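Local coordinates for 3'-5'-exonuclease (Saccharomyces cerevisiae, PDB 3E2V), which probably cuts double-stranded DNA without obvious specificity and degrades it from the 3' end, as a metal-dependent nuclease of the TatD family, at residues Asn277-Leu287 with Cys307-Tyr318. Residues are numbered along the deposited sequence; the frame is centred on the assembly and turned at random.
Sequences NGCSLRTEENL and CEIKRTHASFQY
Cys279 and Cys307 are joined by a disulfide, their SG atoms 2.1 Å apart with a chi3 of -99°, which ties the two segments covalently. Beside it a water accepts from Gly278 N and donates a hydrogen bond to Cys307 O (2.7 Å), satisfying both backbone groups at once. Further along, the Ala314 N-H meets Arg282 O at 2.8 Å in a nearly straight bond (172°); Ser315 N reaches Leu281 O only weakly. Next to this bond, Arg282 CG sits 3.5 Å from the centre of the His313 ring, almost on its normal, while Lys310 CB lies over the opposite face. The arginine chain bends at chi3 (-66°), and its NE turns back to a weak bond with Cys279 O. A second water donates to Gly278 O and is hydrogen-bonded to Ser315 OG, 2.6 Å away; His313 ND1 is its weak donor. With an alanine at His313, the Arg282 methylenes are likely to lose the ring face they rest on and the second water one of its partners. In a capping box, Thr283 OG1 accepts from Asn286 N (3.0 Å) and Asn286 OD1 from Thr283 N; Leu287 CD1 packs on Ala314 CB. Asn277 OD1 accepts from Ser280 N, an Asx motif, and weakly from Cys279 N, while ND2 bonds Glu301 OE1 and Ser254 OG. Both segments follow strands, 272-276 and 298-300, and run into helices 284-291 and 316-325 of a TatD-type TIM barrel, beside the magnesium site of His253 and Asp303.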
ATOM      1  N   ASN A 277      -7.152   6.597   2.915  1.00 12.65           N
ATOM      2  CA  ASN A 277      -8.007   5.557   3.457  1.00 12.72           C
ATOM      3  C   ASN A 277      -8.692   6.078   4.726  1.00 13.51           C
ATOM      4  O   ASN A 277      -8.588   7.260   5.053  1.00 13.62           O
ATOM      5  CB  ASN A 277      -7.182   4.294   3.756  1.00 12.76           C
ATOM      6  CG  ASN A 277      -6.033   4.553   4.727  1.00 14.56           C
ATOM      7  OD1 ASN A 277      -6.184   5.277   5.717  1.00 15.28           O
ATOM      8  ND2 ASN A 277      -4.895   3.937   4.473  1.00 13.43           N
ATOM      9  N   GLY A 278      -9.371   5.201   5.457  1.00 13.21           N
ATOM     10  CA  GLY A 278     -10.093   5.638   6.651  1.00 13.45           C
ATOM     11  C   GLY A 278      -9.188   6.242   7.702  1.00 13.91           C
ATOM     12  O   GLY A 278      -9.609   7.148   8.423  1.00 14.92           O
ATOM     13  N   CYS A 279      -7.950   5.762   7.802  1.00 13.86           N
ATOM     14  CA  CYS A 279      -6.998   6.332   8.765  1.00 14.79           C
ATOM     15  C   CYS A 279      -6.617   7.783   8.418  1.00 14.71           C
ATOM     16  O   CYS A 279      -6.298   8.579   9.311  1.00 15.73           O
ATOM     17  CB  CYS A 279      -5.746   5.451   8.897  1.00 14.85           C
ATOM     18  SG  CYS A 279      -6.035   3.855   9.702  1.00 17.06           S
ATOM     19  N   SER A 280      -6.660   8.113   7.127  1.00 13.76           N
ATOM     20  CA  SER A 280      -6.399   9.455   6.621  1.00 14.50           C
ATOM     21  C   SER A 280      -7.534  10.430   6.935  1.00 14.41           C
ATOM     22  O   SER A 280      -7.422  11.601   6.567  1.00 15.24           O
ATOM     23  CB  SER A 280      -6.291   9.413   5.089  1.00 14.43           C
ATOM     24  OG  SER A 280      -5.354   8.437   4.666  1.00 14.34           O
ATOM     25  N   LEU A 281      -8.625   9.949   7.552  1.00 14.63           N
ATOM     26  CA  LEU A 281      -9.885  10.726   7.668  1.00 14.60           C
ATOM     27  C   LEU A 281     -10.415  10.770   9.117  1.00 15.43           C
ATOM     28  O   LEU A 281     -11.607  11.047   9.356  1.00 15.45           O
ATOM     29  CB  LEU A 281     -10.952  10.148   6.703  1.00 14.14           C
ATOM     30  CG  LEU A 281     -10.585  10.057   5.206  1.00 15.55           C
ATOM     31  CD1 LEU A 281     -11.567   9.128   4.492  1.00 15.47           C
ATOM     32  CD2 LEU A 281     -10.572  11.447   4.585  1.00 15.44           C
ATOM     33  N   ARG A 282      -9.543  10.493  10.089  1.00 16.18           N
ATOM     34  CA  ARG A 282      -9.995  10.270  11.467  1.00 17.16           C
ATOM     35  C   ARG A 282     -10.330  11.531  12.231  1.00 17.75           C
ATOM     36  O   ARG A 282     -11.293  11.547  13.005  1.00 17.71           O
ATOM     37  CB  ARG A 282      -8.976   9.434  12.239  1.00 17.98           C
ATOM     38  CG  ARG A 282      -9.062   7.949  11.881  1.00 18.85           C
ATOM     39  CD  ARG A 282      -8.056   7.130  12.636  1.00 24.04           C
ATOM     40  NE  ARG A 282      -6.710   7.493  12.214  1.00 26.69           N
ATOM     41  CZ  ARG A 282      -5.628   6.760  12.439  1.00 29.39           C
ATOM     42  NH1 ARG A 282      -5.727   5.604  13.086  1.00 29.47           N
ATOM     43  NH2 ARG A 282      -4.450   7.199  12.010  1.00 29.60           N
ATOM     44  N   THR A 283      -9.538  12.580  12.042  1.00 18.13           N
ATOM     45  CA  THR A 283      -9.764  13.834  12.773  1.00 18.96           C
ATOM     46  C   THR A 283     -10.154  14.977  11.844  1.00 18.87           C
ATOM     47  O   THR A 283      -9.965  14.901  10.624  1.00 17.64           O
ATOM     48  CB  THR A 283      -8.497  14.279  13.509  1.00 18.88           C
ATOM     49  OG1 THR A 283      -7.530  14.715  12.541  1.00 21.08           O
ATOM     50  CG2 THR A 283      -7.915  13.148  14.345  1.00 20.35           C
ATOM     51  N   GLU A 284     -10.664  16.072  12.409  1.00 19.33           N
ATOM     52  CA  GLU A 284     -10.974  17.243  11.580  1.00 20.57           C
ATOM     53  C   GLU A 284      -9.724  17.792  10.869  1.00 20.07           C
ATOM     54  O   GLU A 284      -9.801  18.213   9.710  1.00 20.11           O
ATOM     55  CB  GLU A 284     -11.692  18.332  12.387  1.00 22.07           C
ATOM     56  CG  GLU A 284     -13.196  18.133  12.439  1.00 25.75           C
ATOM     57  CD  GLU A 284     -13.922  19.325  13.047  1.00 31.97           C
ATOM     58  OE1 GLU A 284     -13.309  20.411  13.162  1.00 34.69           O
ATOM     59  OE2 GLU A 284     -15.111  19.168  13.404  1.00 33.64           O
ATOM     60  N   GLU A 285      -8.574  17.742  11.545  1.00 20.05           N
ATOM     61  CA  GLU A 285      -7.301  18.118  10.916  1.00 21.28           C
ATOM     62  C   GLU A 285      -7.010  17.248   9.696  1.00 19.67           C
ATOM     63  O   GLU A 285      -6.656  17.774   8.637  1.00 19.00           O
ATOM     64  CB  GLU A 285      -6.133  18.064  11.907  1.00 21.69           C
ATOM     65  CG  GLU A 285      -4.779  18.470  11.300  1.00 23.78           C
ATOM     66  CD  GLU A 285      -3.581  18.109  12.173  1.00 24.88           C
ATOM     67  OE1 GLU A 285      -3.768  17.591  13.312  1.00 27.19           O
ATOM     68  OE2 GLU A 285      -2.440  18.339  11.704  1.00 30.13           O
ATOM     69  N   ASN A 286      -7.141  15.927   9.846  1.00 18.51           N
ATOM     70  CA  ASN A 286      -6.995  15.010   8.698  1.00 17.75           C
ATOM     71  C   ASN A 286      -7.895  15.431   7.526  1.00 17.54           C
ATOM     72  O   ASN A 286      -7.469  15.428   6.365  1.00 16.62           O
ATOM     73  CB  ASN A 286      -7.402  13.574   9.064  1.00 17.70           C
ATOM     74  CG  ASN A 286      -6.442  12.862  10.016  1.00 18.08           C
ATOM     75  OD1 ASN A 286      -6.880  12.013  10.800  1.00 16.47           O
ATOM     76  ND2 ASN A 286      -5.140  13.139   9.919  1.00 20.00           N
ATOM     77  N   LEU A 287      -9.160  15.739   7.806  1.00 17.14           N
ATOM     78  CA  LEU A 287     -10.075  16.111   6.738  1.00 17.38           C
ATOM     79  C   LEU A 287      -9.624  17.395   6.038  1.00 17.39           C
ATOM     80  O   LEU A 287      -9.711  17.493   4.817  1.00 18.49           O
ATOM     81  CB  LEU A 287     -11.517  16.255   7.261  1.00 17.32           C
ATOM     82  CG  LEU A 287     -12.143  15.052   7.977  1.00 18.12           C
ATOM     83  CD1 LEU A 287     -13.579  15.419   8.358  1.00 19.94           C
ATOM     84  CD2 LEU A 287     -12.108  13.793   7.111  1.00 18.77           C
ATOM     85  N   CYS A 307      -8.056   0.398   9.441  1.00 14.07           N
ATOM     86  CA  CYS A 307      -8.606   1.690   9.020  1.00 14.34           C
ATOM     87  C   CYS A 307     -10.114   1.725   8.796  1.00 15.26           C
ATOM     88  O   CYS A 307     -10.617   2.486   7.955  1.00 14.83           O
ATOM     89  CB  CYS A 307      -7.843   2.232   7.809  1.00 14.69           C
ATOM     90  SG  CYS A 307      -6.069   2.499   8.139  1.00 16.14           S
ATOM     91  N   GLU A 308     -10.844   0.934   9.587  1.00 15.72           N
ATOM     92  CA  GLU A 308     -12.313   1.037   9.601  1.00 17.08           C
ATOM     93  C   GLU A 308     -12.708   2.477   9.917  1.00 16.78           C
ATOM     94  O   GLU A 308     -12.136   3.092  10.807  1.00 16.75           O
ATOM     95  CB  GLU A 308     -12.896   0.099  10.660  1.00 17.43           C
ATOM     96  CG  GLU A 308     -14.408   0.035  10.674  1.00 20.31           C
ATOM     97  CD  GLU A 308     -14.965  -0.784  11.836  1.00 19.32           C
ATOM     98  OE1 GLU A 308     -14.178  -1.236  12.711  1.00 23.81           O
ATOM     99  OE2 GLU A 308     -16.210  -0.952  11.894  1.00 23.52           O
ATOM    100  N   ILE A 309     -13.671   3.000   9.173  1.00 16.35           N
ATOM    101  CA  ILE A 309     -14.278   4.297   9.489  1.00 16.53           C
ATOM    102  C   ILE A 309     -15.274   4.086  10.633  1.00 16.62           C
ATOM    103  O   ILE A 309     -16.252   3.345  10.485  1.00 17.78           O
ATOM    104  CB  ILE A 309     -14.934   4.911   8.253  1.00 16.65           C
ATOM    105  CG1 ILE A 309     -13.844   5.344   7.253  1.00 16.28           C
ATOM    106  CG2 ILE A 309     -15.793   6.110   8.625  1.00 17.15           C
ATOM    107  CD1 ILE A 309     -14.352   5.568   5.841  1.00 16.91           C
ATOM    108  N   LYS A 310     -14.973   4.714  11.772  1.00 16.86           N
ATOM    109  CA  LYS A 310     -15.718   4.483  13.014  1.00 16.82           C
ATOM    110  C   LYS A 310     -16.551   5.699  13.393  1.00 16.48           C
ATOM    111  O   LYS A 310     -16.297   6.819  12.939  1.00 15.86           O
ATOM    112  CB  LYS A 310     -14.761   4.160  14.164  1.00 17.70           C
ATOM    113  CG  LYS A 310     -13.999   2.855  14.009  1.00 20.64           C
ATOM    114  CD  LYS A 310     -13.009   2.704  15.150  1.00 25.75           C
ATOM    115  CE  LYS A 310     -12.438   1.302  15.212  1.00 30.54           C
ATOM    116  NZ  LYS A 310     -11.386   1.273  16.278  1.00 32.20           N
ATOM    117  N   ARG A 311     -17.543   5.462  14.249  1.00 16.45           N
ATOM    118  CA  ARG A 311     -18.438   6.515  14.701  1.00 17.14           C
ATOM    119  C   ARG A 311     -17.732   7.624  15.471  1.00 16.87           C
ATOM    120  O   ARG A 311     -18.198   8.758  15.499  1.00 16.78           O
ATOM    121  CB  ARG A 311     -19.585   5.918  15.540  1.00 16.77           C
ATOM    122  CG  ARG A 311     -20.602   5.193  14.676  1.00 17.51           C
ATOM    123  CD  ARG A 311     -21.630   4.410  15.495  1.00 18.22           C
ATOM    124  NE  ARG A 311     -22.601   3.745  14.624  1.00 19.56           N
ATOM    125  CZ  ARG A 311     -22.435   2.513  14.157  1.00 20.65           C
ATOM    126  NH1 ARG A 311     -21.344   1.833  14.492  1.00 23.21           N
ATOM    127  NH2 ARG A 311     -23.346   1.953  13.373  1.00 22.05           N
ATOM    128  N   THR A 312     -16.588   7.292  16.067  1.00 17.71           N
ATOM    129  CA  THR A 312     -15.764   8.238  16.805  1.00 18.93           C
ATOM    130  C   THR A 312     -14.780   9.017  15.921  1.00 19.03           C
ATOM    131  O   THR A 312     -13.918   9.753  16.438  1.00 20.85           O
ATOM    132  CB  THR A 312     -14.967   7.511  17.894  1.00 19.62           C
ATOM    133  OG1 THR A 312     -14.249   6.406  17.315  1.00 22.00           O
ATOM    134  CG2 THR A 312     -15.907   6.985  18.992  1.00 20.89           C
ATOM    135  N   HIS A 313     -14.880   8.841  14.601  1.00 17.65           N
ATOM    136  CA  HIS A 313     -14.031   9.568  13.640  1.00 16.74           C
ATOM    137  C   HIS A 313     -14.775  10.751  13.031  1.00 16.46           C
ATOM    138  O   HIS A 313     -15.999  10.680  12.833  1.00 15.47           O
ATOM    139  CB  HIS A 313     -13.577   8.624  12.512  1.00 16.36           C
ATOM    140  CG  HIS A 313     -12.693   7.507  12.975  1.00 15.32           C
ATOM    141  ND1 HIS A 313     -12.448   6.384  12.211  1.00 16.37           N
ATOM    142  CD2 HIS A 313     -11.989   7.345  14.124  1.00 16.72           C
ATOM    143  CE1 HIS A 313     -11.623   5.583  12.866  1.00 16.93           C
ATOM    144  NE2 HIS A 313     -11.339   6.135  14.035  1.00 17.30           N
ATOM    145  N   ALA A 314     -14.042  11.809  12.681  1.00 15.89           N
ATOM    146  CA  ALA A 314     -14.670  12.995  12.075  1.00 16.44           C
ATOM    147  C   ALA A 314     -15.336  12.672  10.735  1.00 16.67           C
ATOM    148  O   ALA A 314     -16.265  13.359  10.307  1.00 17.39           O
ATOM    149  CB  ALA A 314     -13.672  14.094  11.904  1.00 16.82           C
ATOM    150  N   SER A 315     -14.873  11.605  10.086  1.00 15.91           N
ATOM    151  CA  SER A 315     -15.423  11.136   8.834  1.00 16.16           C
ATOM    152  C   SER A 315     -16.861  10.599   8.942  1.00 15.86           C
ATOM    153  O   SER A 315     -17.604  10.621   7.951  1.00 16.19           O
ATOM    154  CB  SER A 315     -14.518  10.017   8.317  1.00 15.62           C
ATOM    155  OG  SER A 315     -14.311   9.062   9.342  1.00 15.97           O
ATOM    156  N   PHE A 316     -17.236  10.073  10.111  1.00 16.23           N
ATOM    157  CA  PHE A 316     -18.497   9.347  10.208  1.00 16.97           C
ATOM    158  C   PHE A 316     -19.698  10.196   9.854  1.00 17.65           C
ATOM    159  O   PHE A 316     -20.656   9.684   9.277  1.00 17.84           O
ATOM    160  CB  PHE A 316     -18.737   8.704  11.581  1.00 16.49           C
ATOM    161  CG  PHE A 316     -19.861   7.710  11.560  1.00 17.43           C
ATOM    162  CD1 PHE A 316     -19.643   6.410  11.112  1.00 19.00           C
ATOM    163  CD2 PHE A 316     -21.149   8.072  11.951  1.00 17.41           C
ATOM    164  CE1 PHE A 316     -20.692   5.483  11.052  1.00 19.10           C
ATOM    165  CE2 PHE A 316     -22.189   7.155  11.881  1.00 16.76           C
ATOM    166  CZ  PHE A 316     -21.957   5.857  11.446  1.00 19.34           C
ATOM    167  N   GLN A 317     -19.647  11.481  10.181  1.00 18.32           N
ATOM    168  CA  GLN A 317     -20.795  12.344   9.913  1.00 20.00           C
ATOM    169  C   GLN A 317     -21.296  12.273   8.467  1.00 20.55           C
ATOM    170  O   GLN A 317     -22.493  12.393   8.209  1.00 20.86           O
ATOM    171  CB  GLN A 317     -20.493  13.776  10.324  1.00 20.18           C
ATOM    172  CG  GLN A 317     -19.376  14.425   9.556  1.00 23.38           C
ATOM    173  CD  GLN A 317     -19.005  15.743  10.161  1.00 26.32           C
ATOM    174  OE1 GLN A 317     -19.785  16.699  10.107  1.00 28.00           O
ATOM    175  NE2 GLN A 317     -17.817  15.812  10.761  1.00 27.52           N
ATOM    176  N   TYR A 318     -20.375  12.054   7.529  1.00 20.78           N
ATOM    177  CA  TYR A 318     -20.737  11.944   6.119  1.00 21.75           C
ATOM    178  C   TYR A 318     -21.406  10.613   5.788  1.00 22.77           C
ATOM    179  O   TYR A 318     -22.305  10.556   4.944  1.00 23.36           O
ATOM    180  CB  TYR A 318     -19.515  12.221   5.257  1.00 22.25           C
ATOM    181  CG  TYR A 318     -18.898  13.544   5.614  1.00 22.09           C
ATOM    182  CD1 TYR A 318     -19.615  14.729   5.423  1.00 22.99           C
ATOM    183  CD2 TYR A 318     -17.633  13.625   6.182  1.00 23.31           C
ATOM    184  CE1 TYR A 318     -19.076  15.961   5.757  1.00 23.97           C
ATOM    185  CE2 TYR A 318     -17.081  14.858   6.528  1.00 24.06           C
ATOM    186  CZ  TYR A 318     -17.809  16.025   6.301  1.00 24.66           C
ATOM    187  OH  TYR A 318     -17.271  17.250   6.637  1.00 27.74           O
TER
HETATM  188  O   HOH W   1     -10.298   2.489   5.254  1.00 14.41           O
HETATM  189  O   HOH W   2     -12.185   7.501   9.550  1.00 16.01           O